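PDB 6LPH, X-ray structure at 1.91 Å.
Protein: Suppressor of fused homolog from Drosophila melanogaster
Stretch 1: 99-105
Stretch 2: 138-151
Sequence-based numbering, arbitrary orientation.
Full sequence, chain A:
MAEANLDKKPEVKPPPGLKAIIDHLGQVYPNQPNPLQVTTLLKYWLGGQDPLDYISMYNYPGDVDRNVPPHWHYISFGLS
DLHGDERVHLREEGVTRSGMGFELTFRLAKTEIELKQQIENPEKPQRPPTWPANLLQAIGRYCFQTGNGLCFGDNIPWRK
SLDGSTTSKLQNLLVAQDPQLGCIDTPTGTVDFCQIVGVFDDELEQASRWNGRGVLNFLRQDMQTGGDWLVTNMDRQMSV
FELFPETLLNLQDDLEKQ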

ATOM      1  N   GLY A  99      -5.426  -5.239  16.597  1.00 15.02           N
ATOM      2  CA  GLY A  99      -6.082  -6.024  15.535  1.00 16.21           C
ATOM      3  C   GLY A  99      -5.083  -7.014  14.984  1.00 15.65           C
ATOM      4  O   GLY A  99      -4.422  -7.710  15.761  1.00 15.51           O
ATOM      5  N   MET A 100      -4.945  -7.056  13.656  1.00 14.28           N
ATOM      6  CA  MET A 100      -3.901  -7.894  13.053  1.00 14.82           C
ATOM      7  C   MET A 100      -2.478  -7.376  13.306  1.00 14.55           C
ATOM      8  O   MET A 100      -1.516  -8.096  13.076  1.00 16.39           O
ATOM      9  CB  MET A 100      -4.157  -8.137  11.550  1.00 17.11           C
ATOM     10  CG  MET A 100      -5.472  -8.869  11.312  1.00 20.78           C
ATOM     11  SD  MET A 100      -5.524  -9.693   9.707  1.00 29.95           S
ATOM     12  CE  MET A 100      -4.680 -11.238  10.095  1.00 26.66           C
ATOM     13  N   GLY A 101      -2.342  -6.146  13.793  1.00 14.65           N
ATOM     14  CA  GLY A 101      -1.036  -5.653  14.256  1.00 15.41           C
ATOM     15  C   GLY A 101      -0.261  -4.896  13.186  1.00 15.36           C
ATOM     16  O   GLY A 101       0.927  -4.556  13.370  1.00 16.26           O
ATOM     17  N   PHE A 102      -0.934  -4.630  12.066  1.00 13.42           N
ATOM     18  CA  PHE A 102      -0.316  -3.869  10.997  1.00 14.64           C
ATOM     19  C   PHE A 102      -1.355  -3.150  10.127  1.00 13.41           C
ATOM     20  O   PHE A 102      -2.558  -3.449  10.230  1.00 12.85           O
ATOM     21  CB  PHE A 102       0.570  -4.795  10.134  1.00 15.63           C
ATOM     22  CG  PHE A 102      -0.212  -5.767   9.291  1.00 15.06           C
ATOM     23  CD1 PHE A 102      -0.534  -5.467   7.976  1.00 13.80           C
ATOM     24  CD2 PHE A 102      -0.641  -6.975   9.829  1.00 16.74           C
ATOM     25  CE1 PHE A 102      -1.249  -6.363   7.198  1.00 16.82           C
ATOM     26  CE2 PHE A 102      -1.370  -7.861   9.061  1.00 20.28           C
ATOM     27  CZ  PHE A 102      -1.675  -7.555   7.752  1.00 19.27           C
ATOM     28  N   GLU A 103      -0.892  -2.172   9.334  1.00 12.01           N
ATOM     29  CA  GLU A 103      -1.660  -1.653   8.203  1.00 11.26           C
ATOM     30  C   GLU A 103      -0.792  -1.769   6.973  1.00 11.19           C
ATOM     31  O   GLU A 103       0.435  -1.902   7.074  1.00 10.99           O
ATOM     32  CB  GLU A 103      -2.136  -0.187   8.392  1.00 10.63           C
ATOM     33  CG  GLU A 103      -3.146   0.003   9.558  1.00 11.68           C
ATOM     34  CD  GLU A 103      -4.548  -0.535   9.295  1.00 11.90           C
ATOM     35  OE1 GLU A 103      -4.862  -1.057   8.169  1.00 12.26           O
ATOM     36  OE2 GLU A 103      -5.378  -0.390  10.227  1.00 12.44           O
ATOM     37  N   LEU A 104      -1.451  -1.727   5.807  1.00 12.09           N
ATOM     38  CA  LEU A 104      -0.763  -1.800   4.543  1.00 10.55           C
ATOM     39  C   LEU A 104      -0.387  -0.409   4.023  1.00 10.84           C
ATOM     40  O   LEU A 104      -1.192   0.542   4.128  1.00 11.21           O
ATOM     41  CB  LEU A 104      -1.681  -2.434   3.501  1.00 10.66           C
ATOM     42  CG  LEU A 104      -2.072  -3.898   3.814  1.00 11.80           C
ATOM     43  CD1 LEU A 104      -3.153  -4.382   2.856  1.00 13.74           C
ATOM     44  CD2 LEU A 104      -0.844  -4.813   3.749  1.00 16.99           C
ATOM     45  N   THR A 105       0.824  -0.291   3.470  1.00 10.48           N
ATOM     46  CA  THR A 105       1.177   0.885   2.680  1.00 10.62           C
ATOM     47  C   THR A 105       1.651   0.498   1.263  1.00 11.49           C
ATOM     48  O   THR A 105       1.972  -0.673   0.996  1.00 12.32           O
ATOM     49  CB  THR A 105       2.194   1.817   3.368  1.00 11.46           C
ATOM     50  OG1 THR A 105       3.507   1.281   3.232  1.00 13.17           O
ATOM     51  CG2 THR A 105       1.880   1.999   4.901  1.00 11.01           C
ATOM     52  N   ALA A 138      -8.110  -6.019  -1.447  1.00 15.05           N
ATOM     53  CA  ALA A 138      -7.991  -7.428  -1.810  1.00 14.81           C
ATOM     54  C   ALA A 138      -6.922  -8.105  -0.927  1.00 13.79           C
ATOM     55  O   ALA A 138      -7.107  -9.245  -0.479  1.00 13.52           O
ATOM     56  CB  ALA A 138      -7.653  -7.589  -3.296  1.00 14.94           C
ATOM     57  N   ILE A 139      -5.812  -7.413  -0.676  1.00 12.60           N
ATOM     58  CA  ILE A 139      -4.798  -7.972   0.228  1.00 14.62           C
ATOM     59  C   ILE A 139      -5.364  -8.051   1.652  1.00 15.22           C
ATOM     60  O   ILE A 139      -5.187  -9.063   2.347  1.00 16.35           O
ATOM     61  CB  ILE A 139      -3.441  -7.212   0.184  1.00 14.02           C
ATOM     62  CG1 ILE A 139      -2.804  -7.327  -1.215  1.00 14.58           C
ATOM     63  CG2 ILE A 139      -2.489  -7.709   1.307  1.00 15.45           C
ATOM     64  CD1 ILE A 139      -1.758  -6.247  -1.474  1.00 16.06           C
ATOM     65  N   GLY A 140      -6.060  -6.997   2.067  1.00 12.39           N
ATOM     66  CA  GLY A 140      -6.816  -7.016   3.314  1.00 15.16           C
ATOM     67  C   GLY A 140      -7.744  -8.218   3.458  1.00 16.30           C
ATOM     68  O   GLY A 140      -7.746  -8.869   4.504  1.00 18.13           O
ATOM     69  N   ARG A 141      -8.517  -8.532   2.417  1.00 15.62           N
ATOM     70  CA  ARG A 141      -9.426  -9.700   2.464  1.00 18.22           C
ATOM     71  C   ARG A 141      -8.649 -10.990   2.609  1.00 19.32           C
ATOM     72  O   ARG A 141      -9.035 -11.871   3.365  1.00 22.96           O
ATOM     73  CB  ARG A 141     -10.315  -9.805   1.209  1.00 19.95           C
ATOM     74  CG  ARG A 141     -11.650  -9.090   1.318  1.00 22.84           C
ATOM     75  CD  ARG A 141     -12.529  -9.330   0.087  1.00 26.40           C
ATOM     76  NE  ARG A 141     -11.907  -8.774  -1.122  1.00 26.71           N
ATOM     77  CZ  ARG A 141     -12.041  -7.513  -1.527  1.00 23.17           C
ATOM     78  NH1 ARG A 141     -12.800  -6.678  -0.838  1.00 28.58           N
ATOM     79  NH2 ARG A 141     -11.419  -7.078  -2.617  1.00 24.55           N
ATOM     80  N   TYR A 142      -7.536 -11.082   1.890  1.00 17.63           N
ATOM     81  CA  TYR A 142      -6.699 -12.261   1.908  1.00 18.64           C
ATOM     82  C   TYR A 142      -6.230 -12.505   3.368  1.00 20.61           C
ATOM     83  O   TYR A 142      -6.381 -13.613   3.908  1.00 19.90           O
ATOM     84  CB  TYR A 142      -5.522 -12.043   0.937  1.00 18.11           C
ATOM     85  CG  TYR A 142      -4.434 -13.076   1.041  1.00 21.44           C
ATOM     86  CD1 TYR A 142      -4.717 -14.434   0.845  1.00 25.56           C
ATOM     87  CD2 TYR A 142      -3.124 -12.711   1.328  1.00 26.15           C
ATOM     88  CE1 TYR A 142      -3.718 -15.391   0.922  1.00 29.04           C
ATOM     89  CE2 TYR A 142      -2.108 -13.672   1.406  1.00 28.59           C
ATOM     90  CZ  TYR A 142      -2.423 -15.001   1.209  1.00 29.98           C
ATOM     91  OH  TYR A 142      -1.447 -15.962   1.287  1.00 44.02           O
ATOM     92  N   CYS A 143      -5.731 -11.452   4.016  1.00 18.24           N
ATOM     93  CA  CYS A 143      -5.293 -11.559   5.416  1.00 21.80           C
ATOM     94  C   CYS A 143      -6.426 -11.949   6.384  1.00 24.23           C
ATOM     95  O   CYS A 143      -6.229 -12.818   7.250  1.00 26.27           O
ATOM     96  CB  CYS A 143      -4.610 -10.260   5.876  1.00 18.66           C
ATOM     97  SG  CYS A 143      -3.045  -9.998   5.026  1.00 21.60           S
ATOM     98  N   PHE A 144      -7.604 -11.329   6.237  1.00 21.63           N
ATOM     99  CA  PHE A 144      -8.761 -11.668   7.096  1.00 24.44           C
ATOM    100  C   PHE A 144      -9.180 -13.119   6.887  1.00 25.59           C
ATOM    101  O   PHE A 144      -9.435 -13.857   7.840  1.00 29.31           O
ATOM    102  CB  PHE A 144      -9.972 -10.746   6.833  1.00 22.40           C
ATOM    103  CG  PHE A 144      -9.945  -9.431   7.586  1.00 22.27           C
ATOM    104  CD1 PHE A 144      -8.760  -8.805   7.908  1.00 25.41           C
ATOM    105  CD2 PHE A 144     -11.144  -8.797   7.943  1.00 25.72           C
ATOM    106  CE1 PHE A 144      -8.748  -7.584   8.592  1.00 20.71           C
ATOM    107  CE2 PHE A 144     -11.135  -7.578   8.614  1.00 23.90           C
ATOM    108  CZ  PHE A 144      -9.929  -6.969   8.950  1.00 20.66           C
ATOM    109  N   GLN A 145      -9.245 -13.533   5.629  1.00 26.66           N
ATOM    110  CA  GLN A 145      -9.778 -14.844   5.312  1.00 30.19           C
ATOM    111  C   GLN A 145      -8.833 -15.975   5.660  1.00 32.83           C
ATOM    112  O   GLN A 145      -9.287 -17.050   6.059  1.00 38.34           O
ATOM    113  CB  GLN A 145     -10.231 -14.897   3.860  1.00 34.85           C
ATOM    114  CG  GLN A 145     -11.510 -14.080   3.673  1.00 44.36           C
ATOM    115  CD  GLN A 145     -11.854 -13.769   2.228  1.00 44.93           C
ATOM    116  OE1 GLN A 145     -11.120 -14.127   1.301  1.00 49.72           O
ATOM    117  NE2 GLN A 145     -12.980 -13.086   2.029  1.00 56.24           N
ATOM    118  N   THR A 146      -7.526 -15.751   5.553  1.00 28.72           N
ATOM    119  CA  THR A 146      -6.598 -16.805   5.964  1.00 34.15           C
ATOM    120  C   THR A 146      -6.148 -16.689   7.437  1.00 35.10           C
ATOM    121  O   THR A 146      -5.701 -17.675   8.034  1.00 40.01           O
ATOM    122  CB  THR A 146      -5.363 -16.896   5.041  1.00 34.43           C
ATOM    123  OG1 THR A 146      -4.614 -15.690   5.154  1.00 36.36           O
ATOM    124  CG2 THR A 146      -5.761 -17.107   3.565  1.00 29.51           C
ATOM    125  N   GLY A 147      -6.253 -15.493   8.016  1.00 31.70           N
ATOM    126  CA  GLY A 147      -5.804 -15.273   9.390  1.00 29.15           C
ATOM    127  C   GLY A 147      -4.305 -15.051   9.549  1.00 34.24           C
ATOM    128  O   GLY A 147      -3.848 -14.791  10.657  1.00 42.23           O
ATOM    129  N   ASN A 148      -3.528 -15.165   8.469  1.00 37.25           N
ATOM    130  CA  ASN A 148      -2.095 -14.823   8.519  1.00 41.58           C
ATOM    131  C   ASN A 148      -1.903 -13.304   8.392  1.00 33.37           C
ATOM    132  O   ASN A 148      -2.414 -12.692   7.454  1.00 32.38           O
ATOM    133  CB  ASN A 148      -1.228 -15.500   7.413  1.00 48.63           C
ATOM    134  CG  ASN A 148      -1.788 -16.821   6.875  1.00 49.97           C
ATOM    135  OD1 ASN A 148      -2.219 -17.706   7.622  1.00 50.43           O
ATOM    136  ND2 ASN A 148      -1.724 -16.974   5.548  1.00 49.82           N
ATOM    137  N   GLY A 149      -1.178 -12.706   9.334  1.00 29.21           N
ATOM    138  CA  GLY A 149      -0.722 -11.324   9.215  1.00 25.16           C
ATOM    139  C   GLY A 149       0.490 -11.298   8.277  1.00 26.96           C
ATOM    140  O   GLY A 149       0.923 -12.337   7.774  1.00 33.28           O
ATOM    141  N   LEU A 150       1.036 -10.120   8.023  1.00 22.25           N
ATOM    142  CA  LEU A 150       2.197 -10.013   7.148  1.00 19.00           C
ATOM    143  C   LEU A 150       3.361  -9.546   7.975  1.00 21.91           C
ATOM    144  O   LEU A 150       3.158  -8.755   8.889  1.00 25.62           O
ATOM    145  CB  LEU A 150       1.922  -9.013   6.030  1.00 18.84           C
ATOM    146  CG  LEU A 150       0.815  -9.434   5.043  1.00 17.64           C
ATOM    147  CD1 LEU A 150       0.464  -8.280   4.106  1.00 20.97           C
ATOM    148  CD2 LEU A 150       1.261 -10.649   4.238  1.00 18.38           C
ATOM    149  N   CYS A 151       4.558 -10.059   7.679  1.00 22.23           N
ATOM    150  CA  CYS A 151       5.799  -9.647   8.349  1.00 24.53           C
ATOM    151  C   CYS A 151       6.783  -9.107   7.301  1.00 19.94           C
ATOM    152  O   CYS A 151       6.705  -9.461   6.119  1.00 18.65           O
ATOM    153  CB  CYS A 151       6.480 -10.820   9.079  1.00 29.64           C
ATOM    154  SG  CYS A 151       5.432 -11.935  10.065  1.00 48.40           S
TER

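Phe102 and Leu104 form the apolar centre of this contact. Both lie on the strand and point toward the second stretch, while Glu103 between them is out of reach, as the usual alternation of side chains along a strand would give. Leu104 packs against two parts of that stretch. Its CD1 lies 3.7 Å from CG2 of Ile139 on the helix, and its CD2 lies 3.7 Å from CD1 of Leu150 beyond the helix. Phe102 CE1 is 4.0 Å from the same Leu150 CD1. At the ring edge, Phe102 CZ approaches Cys143 SG at 3.9 Å. Strand and helix run roughly antiparallel, at 152°, with axes 10.0 Å apart at closest approach.

Gly149 sits close to the ring, with its CA 3.5 Å from Phe102 CE2. An ideal CB on Gly149 would stand 3.4 Å from Phe102 CE2, a tight fit.

Met100 carries the contact outward to the end of the helix. Its SD lies 3.8 Å from Phe144 CD1, oblique to the ring, and 4.0 Å from Cys143 CB. Its CE meets backbone oxygens, 3.6 Å from Cys143 O and 3.7 Å from Gly147 O. A methyl group is not a conventional hydrogen-bond donor, so these are read as packing contacts. Cys143 O already accepts a hydrogen bond from Gly147 N at 2.8 Å. No hydrogen bond joins the two stretches; they are held by packing of side chains on side chains and on backbone.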